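Local coordinates for protein calreticulin, putative,Calreticulin, putative (Trypanosoma cruzi, PDB 5HCF) that probably acts as a lectin-like chaperone, binding carbohydrate and peptide through a globular domain with the legume lectin fold, at residues 13-17 with 53-57; 39-45 with 220-225. All coordinates share one frame; numbering follows the deposited sequence.

Contact 1. Residues 13-17 with 53-57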
loop_
_atom_site.group_PDB
_atom_site.type_symbol
_atom_site.label_atom_id
_atom_site.label_comp_id
_atom_site.label_asym_id
_atom_site.label_seq_id
_atom_site.Cartn_x
_atom_site.Cartn_y
_atom_site.Cartn_z
ATOM N N HIS A 13 16.573 -9.946 4.215
ATOM C CA HIS A 13 16.231 -9.140 5.390
ATOM C C HIS A 13 14.726 -9.122 5.661
ATOM O O HIS A 13 14.266 -8.520 6.633
ATOM C CB HIS A 13 16.750 -7.707 5.231
ATOM C CG HIS A 13 16.287 -7.029 3.980
ATOM N ND1 HIS A 13 16.753 -7.372 2.729
ATOM C CD2 HIS A 13 15.401 -6.022 3.787
ATOM C CE1 HIS A 13 16.172 -6.611 1.820
ATOM N NE2 HIS A 13 15.348 -5.782 2.436
ATOM N N TRP A 14 13.960 -9.774 4.794
ATOM C CA TRP A 14 12.525 -9.914 5.005
ATOM C C TRP A 14 12.221 -11.252 5.671
ATOM O O TRP A 14 12.683 -12.300 5.218
ATOM C CB TRP A 14 11.764 -9.796 3.686
ATOM C CG TRP A 14 11.537 -8.384 3.244
ATOM C CD1 TRP A 14 12.468 -7.520 2.748
ATOM C CD2 TRP A 14 10.298 -7.667 3.267
ATOM N NE1 TRP A 14 11.886 -6.311 2.458
ATOM C CE2 TRP A 14 10.552 -6.375 2.767
ATOM C CE3 TRP A 14 8.997 -7.992 3.666
ATOM C CZ2 TRP A 14 9.551 -5.408 2.647
ATOM C CZ3 TRP A 14 8.005 -7.033 3.547
ATOM C CH2 TRP A 14 8.288 -5.756 3.041
ATOM N N THR A 15 11.446 -11.215 6.748
ATOM C CA THR A 15 11.125 -12.428 7.489
ATOM C C THR A 15 9.723 -12.936 7.183
ATOM O O THR A 15 8.749 -12.194 7.284
ATOM C CB THR A 15 11.244 -12.213 9.005
ATOM O OG1 THR A 15 12.524 -11.647 9.309
ATOM C CG2 THR A 15 11.090 -13.531 9.731
ATOM N N THR A 16 9.633 -14.211 6.822
ATOM C CA THR A 16 8.359 -14.835 6.496
ATOM C C THR A 16 7.749 -15.462 7.744
ATOM O O THR A 16 8.428 -16.168 8.485
ATOM C CB THR A 16 8.524 -15.909 5.404
ATOM O OG1 THR A 16 9.280 -15.373 4.310
ATOM C CG2 THR A 16 7.162 -16.372 4.902
ATOM N N SER A 17 6.465 -15.210 7.965
ATOM C CA SER A 17 5.802 -15.617 9.199
ATOM C C SER A 17 5.775 -17.129 9.416
ATOM O O SER A 17 5.909 -17.906 8.474
ATOM C CB SER A 17 4.375 -15.077 9.219
ATOM O OG SER A 17 3.639 -15.643 10.290
ATOM N N ALA A 53 2.702 -13.861 3.836
ATOM C CA ALA A 53 2.924 -13.061 5.036
ATOM C C ALA A 53 4.410 -12.949 5.330
ATOM O O ALA A 53 5.000 -13.839 5.941
ATOM C CB ALA A 53 2.195 -13.662 6.225
ATOM N N LEU A 54 5.004 -11.844 4.895
ATOM C CA LEU A 54 6.406 -11.554 5.167
ATOM C C LEU A 54 6.603 -10.063 5.429
ATOM O O LEU A 54 5.849 -9.223 4.934
ATOM C CB LEU A 54 7.287 -12.050 4.012
ATOM C CG LEU A 54 6.963 -11.621 2.575
ATOM C CD1 LEU A 54 7.410 -10.210 2.279
ATOM C CD2 LEU A 54 7.591 -12.590 1.584
ATOM N N SER A 55 7.621 -9.741 6.216
ATOM C CA SER A 55 7.796 -8.382 6.716
ATOM C C SER A 55 9.262 -8.034 6.918
ATOM O O SER A 55 10.124 -8.911 6.965
ATOM C CB SER A 55 7.037 -8.194 8.037
ATOM O OG SER A 55 7.252 -9.285 8.919
ATOM N N THR A 56 9.536 -6.741 7.021
ATOM C CA THR A 56 10.873 -6.275 7.347
ATOM C C THR A 56 10.757 -5.076 8.281
ATOM O O THR A 56 9.754 -4.363 8.268
ATOM C CB THR A 56 11.679 -5.893 6.090
ATOM O OG1 THR A 56 13.052 -5.690 6.444
ATOM C CG2 THR A 56 11.121 -4.630 5.452
ATOM N N ALA A 57 11.781 -4.863 9.096
ATOM C CA ALA A 57 11.761 -3.778 10.064
ATOM C C ALA A 57 12.432 -2.535 9.505
ATOM O O ALA A 57 13.464 -2.625 8.833
ATOM C CB ALA A 57 12.435 -4.209 11.358
#
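At one border of a seven-stranded antiparallel sheet, the short outermost strand 15-16 runs beside strand 50-62 and pairs with its residues 53-56. Thr15 and Ser55 form a hydrogen-bonded antiparallel pair. Thr15 N donates to Ser55 O at 2.7 Å, and Ser55 N returns a bond to Thr15 O at 2.9 Å. The next pair, Thr16 with Leu54, is non-hydrogen-bonded and close, and beyond it Ser17 N gives an almost straight bond to Ala53 O (2.8 Å, 178° at the hydrogen). At the other end the pairing passes from backbone to side chain: Thr56 OG1 donates to His13 O at 3.1 Å, reaching it from above the carbonyl plane. With OG1 anti to the backbone N (chi1 -169°), Thr56 divides its two branches between the partners, the hydroxyl going to the His13 carbonyl and the methyl to Trp14. Thr56 covers one face of the indole. Thr56 CB sits 3.5 Å from the centroid of the five-membered ring of Trp14, only 7° off its normal, a CH-pi contact, while Thr56 CG2 covers the same ring system further out, 3.3 Å from Trp14 CE2. The rotation of the indole is fixed at its rim as well, since Trp14 NE1 donates to Glu6, which also binds His13 NE2. Phe8 meets the tryptophan ring obliquely. On the other face of the sheet, Thr15 and Ser55 pack on Pro96. A short edge strand held by alternating antiparallel pairs, with an aromatic ring packed against a threonine of the neighbouring strand, here borders one of the two sheets of the legume lectin beta-sandwich.

Contact 2. Residues 39-45 with 220-225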
loop_
_atom_site.group_PDB
_atom_site.type_symbol
_atom_site.label_atom_id
_atom_site.label_comp_id
_atom_site.label_asym_id
_atom_site.label_seq_id
_atom_site.Cartn_x
_atom_site.Cartn_y
_atom_site.Cartn_z
ATOM N N LYS A 39 16.490 -3.747 -13.463
ATOM C CA LYS A 39 15.762 -2.716 -12.726
ATOM C C LYS A 39 14.295 -3.076 -12.513
ATOM O O LYS A 39 13.627 -2.479 -11.668
ATOM C CB LYS A 39 15.840 -1.360 -13.425
ATOM C CG LYS A 39 17.233 -0.782 -13.535
ATOM C CD LYS A 39 17.170 0.643 -14.071
ATOM C CE LYS A 39 16.855 0.685 -15.564
ATOM N NZ LYS A 39 17.213 2.017 -16.135
ATOM N N SER A 40 13.782 -4.021 -13.297
ATOM C CA SER A 40 12.396 -4.453 -13.141
ATOM C C SER A 40 12.279 -5.536 -12.081
ATOM O O SER A 40 11.179 -5.996 -11.777
ATOM C CB SER A 40 11.818 -4.953 -14.467
ATOM O OG SER A 40 11.717 -3.908 -15.420
ATOM N N LYS A 41 13.413 -5.946 -11.522
ATOM C CA LYS A 41 13.404 -6.972 -10.484
ATOM C C LYS A 41 12.654 -6.496 -9.241
ATOM O O LYS A 41 12.682 -5.312 -8.897
ATOM C CB LYS A 41 14.830 -7.386 -10.118
ATOM C CG LYS A 41 15.528 -8.208 -11.190
ATOM C CD LYS A 41 16.884 -8.710 -10.714
ATOM C CE LYS A 41 17.399 -9.832 -11.602
ATOM N NZ LYS A 41 18.780 -10.248 -11.221
ATOM N N GLY A 42 11.980 -7.429 -8.575
ATOM C CA GLY A 42 11.208 -7.112 -7.389
ATOM C C GLY A 42 10.732 -8.356 -6.666
ATOM O O GLY A 42 11.124 -9.471 -7.007
ATOM N N LEU A 43 9.887 -8.160 -5.659
ATOM C CA LEU A 43 9.361 -9.265 -4.870
ATOM C C LEU A 43 8.205 -9.924 -5.610
ATOM O O LEU A 43 7.170 -9.301 -5.854
ATOM C CB LEU A 43 8.909 -8.772 -3.494
ATOM C CG LEU A 43 8.611 -9.807 -2.410
ATOM C CD1 LEU A 43 7.294 -10.493 -2.666
ATOM C CD2 LEU A 43 9.740 -10.821 -2.323
ATOM N N ARG A 44 8.390 -11.183 -5.980
ATOM C CA ARG A 44 7.403 -11.885 -6.790
ATOM C C ARG A 44 6.758 -13.035 -6.024
ATOM O O ARG A 44 7.450 -13.897 -5.475
ATOM C CB ARG A 44 8.051 -12.405 -8.074
ATOM C CG ARG A 44 7.123 -13.190 -8.973
ATOM C CD ARG A 44 7.853 -13.660 -10.225
ATOM N NE ARG A 44 6.992 -14.481 -11.072
ATOM C CZ ARG A 44 6.798 -15.785 -10.902
ATOM N NH1 ARG A 44 7.416 -16.431 -9.922
ATOM N NH2 ARG A 44 5.988 -16.444 -11.718
ATOM N N LEU A 45 5.429 -13.037 -5.983
ATOM C CA LEU A 45 4.691 -14.128 -5.366
ATOM C C LEU A 45 4.550 -15.253 -6.389
ATOM O O LEU A 45 4.133 -15.017 -7.520
ATOM C CB LEU A 45 3.328 -13.648 -4.871
ATOM C CG LEU A 45 3.339 -12.302 -4.146
ATOM C CD1 LEU A 45 2.071 -12.130 -3.331
ATOM C CD2 LEU A 45 4.570 -12.162 -3.263
ATOM N N SER A 220 -1.433 -16.297 -8.799
ATOM C CA SER A 220 -0.238 -15.634 -8.291
ATOM C C SER A 220 0.637 -15.097 -9.420
ATOM O O SER A 220 0.300 -15.233 -10.594
ATOM C CB SER A 220 0.561 -16.589 -7.402
ATOM O OG SER A 220 1.541 -15.887 -6.656
ATOM N N GLY A 221 1.759 -14.482 -9.053
ATOM C CA GLY A 221 2.688 -13.939 -10.027
ATOM C C GLY A 221 2.926 -12.446 -9.879
ATOM O O GLY A 221 3.653 -11.852 -10.671
ATOM N N SER A 222 2.311 -11.833 -8.870
ATOM C CA SER A 222 2.439 -10.389 -8.655
ATOM C C SER A 222 3.860 -9.997 -8.252
ATOM O O SER A 222 4.564 -10.767 -7.602
ATOM C CB SER A 222 1.449 -9.908 -7.591
ATOM O OG SER A 222 0.108 -9.996 -8.049
ATOM N N ILE A 223 4.276 -8.797 -8.643
ATOM C CA ILE A 223 5.610 -8.310 -8.309
ATOM C C ILE A 223 5.555 -6.949 -7.612
ATOM O O ILE A 223 5.047 -5.973 -8.165
ATOM C CB ILE A 223 6.497 -8.207 -9.563
ATOM C CG1 ILE A 223 6.558 -9.560 -10.278
ATOM C CG2 ILE A 223 7.903 -7.711 -9.198
ATOM C CD1 ILE A 223 7.382 -9.539 -11.542
ATOM N N PHE A 224 6.085 -6.893 -6.395
ATOM C CA PHE A 224 6.117 -5.657 -5.616
ATOM C C PHE A 224 7.447 -4.939 -5.804
ATOM O O PHE A 224 8.495 -5.580 -5.861
ATOM C CB PHE A 224 5.893 -5.948 -4.130
ATOM C CG PHE A 224 4.510 -6.442 -3.803
ATOM C CD1 PHE A 224 4.158 -7.762 -4.031
ATOM C CD2 PHE A 224 3.564 -5.587 -3.262
ATOM C CE1 PHE A 224 2.887 -8.217 -3.726
ATOM C CE2 PHE A 224 2.297 -6.036 -2.957
ATOM C CZ PHE A 224 1.957 -7.350 -3.188
ATOM N N LYS A 225 7.405 -3.614 -5.910
ATOM C CA LYS A 225 8.631 -2.824 -6.017
ATOM C C LYS A 225 8.567 -1.485 -5.283
ATOM O O LYS A 225 7.487 -0.951 -5.023
ATOM C CB LYS A 225 8.977 -2.563 -7.486
ATOM C CG LYS A 225 9.582 -3.745 -8.217
ATOM C CD LYS A 225 9.785 -3.426 -9.694
ATOM C CE LYS A 225 10.732 -2.253 -9.893
ATOM N NZ LYS A 225 12.011 -2.455 -9.171
#
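Bends at chi3 (61°) and chi4 (53°) curl the Lys225 chain back over residues 39-41, where its ammonium group is gripped by two backbone carbonyls. Lys225 NZ donates to Lys41 O at 2.9 Å and to Lys39 O at 3.0 Å, bridging the turn that leads into strand 42-45. Gly42 CA packs 3.8 Å from both Ile223 CG2 and Lys225 CG. From here strand 42-45 pairs antiparallel with the start of strand 223-230 in the second sheet of the lectin-type sandwich. Leu43 and Phe224 exchange two backbone bonds, Leu43 N to Phe224 O at 2.9 Å and Phe224 N to Leu43 O at 2.7 Å, and Leu45 N continues the pairing to Ser222 O. Leu45 CD1 meets the edge of the Phe224 ring at CE1, 4.0 Å away, on the face that packs against Val215 and Ile213 of strand 208-217. On the other face the extended Arg44 chain lays its CB and CG across Ile223 CG1, and Gly221 CA lies loosely over one face of its guanidinium, while Arg44 NH1 forms a salt bridge with Glu27.

From the N terminus, the chain first lays down residues 13-17, then 39-45, and only afterwards 53-57, which return to 13-17 and close the loop of contact 1, 35 residues long, which contains strand 42-45. That enclosed strand waits for residues 220-225, 175 positions further on, so contact 2 closes a far longer loop and the two contacts cross rather than nest. Strands 42-45 and 50-62 follow each other but belong to different sheets: contact 1 ties the border of the seven-stranded sheet, contact 2 joins two strands of the other, where 42-45 sits between 26-29 and 223-230. Their centres lie about 15 Å apart, with nearest atoms about 5 Å apart and no direct touch.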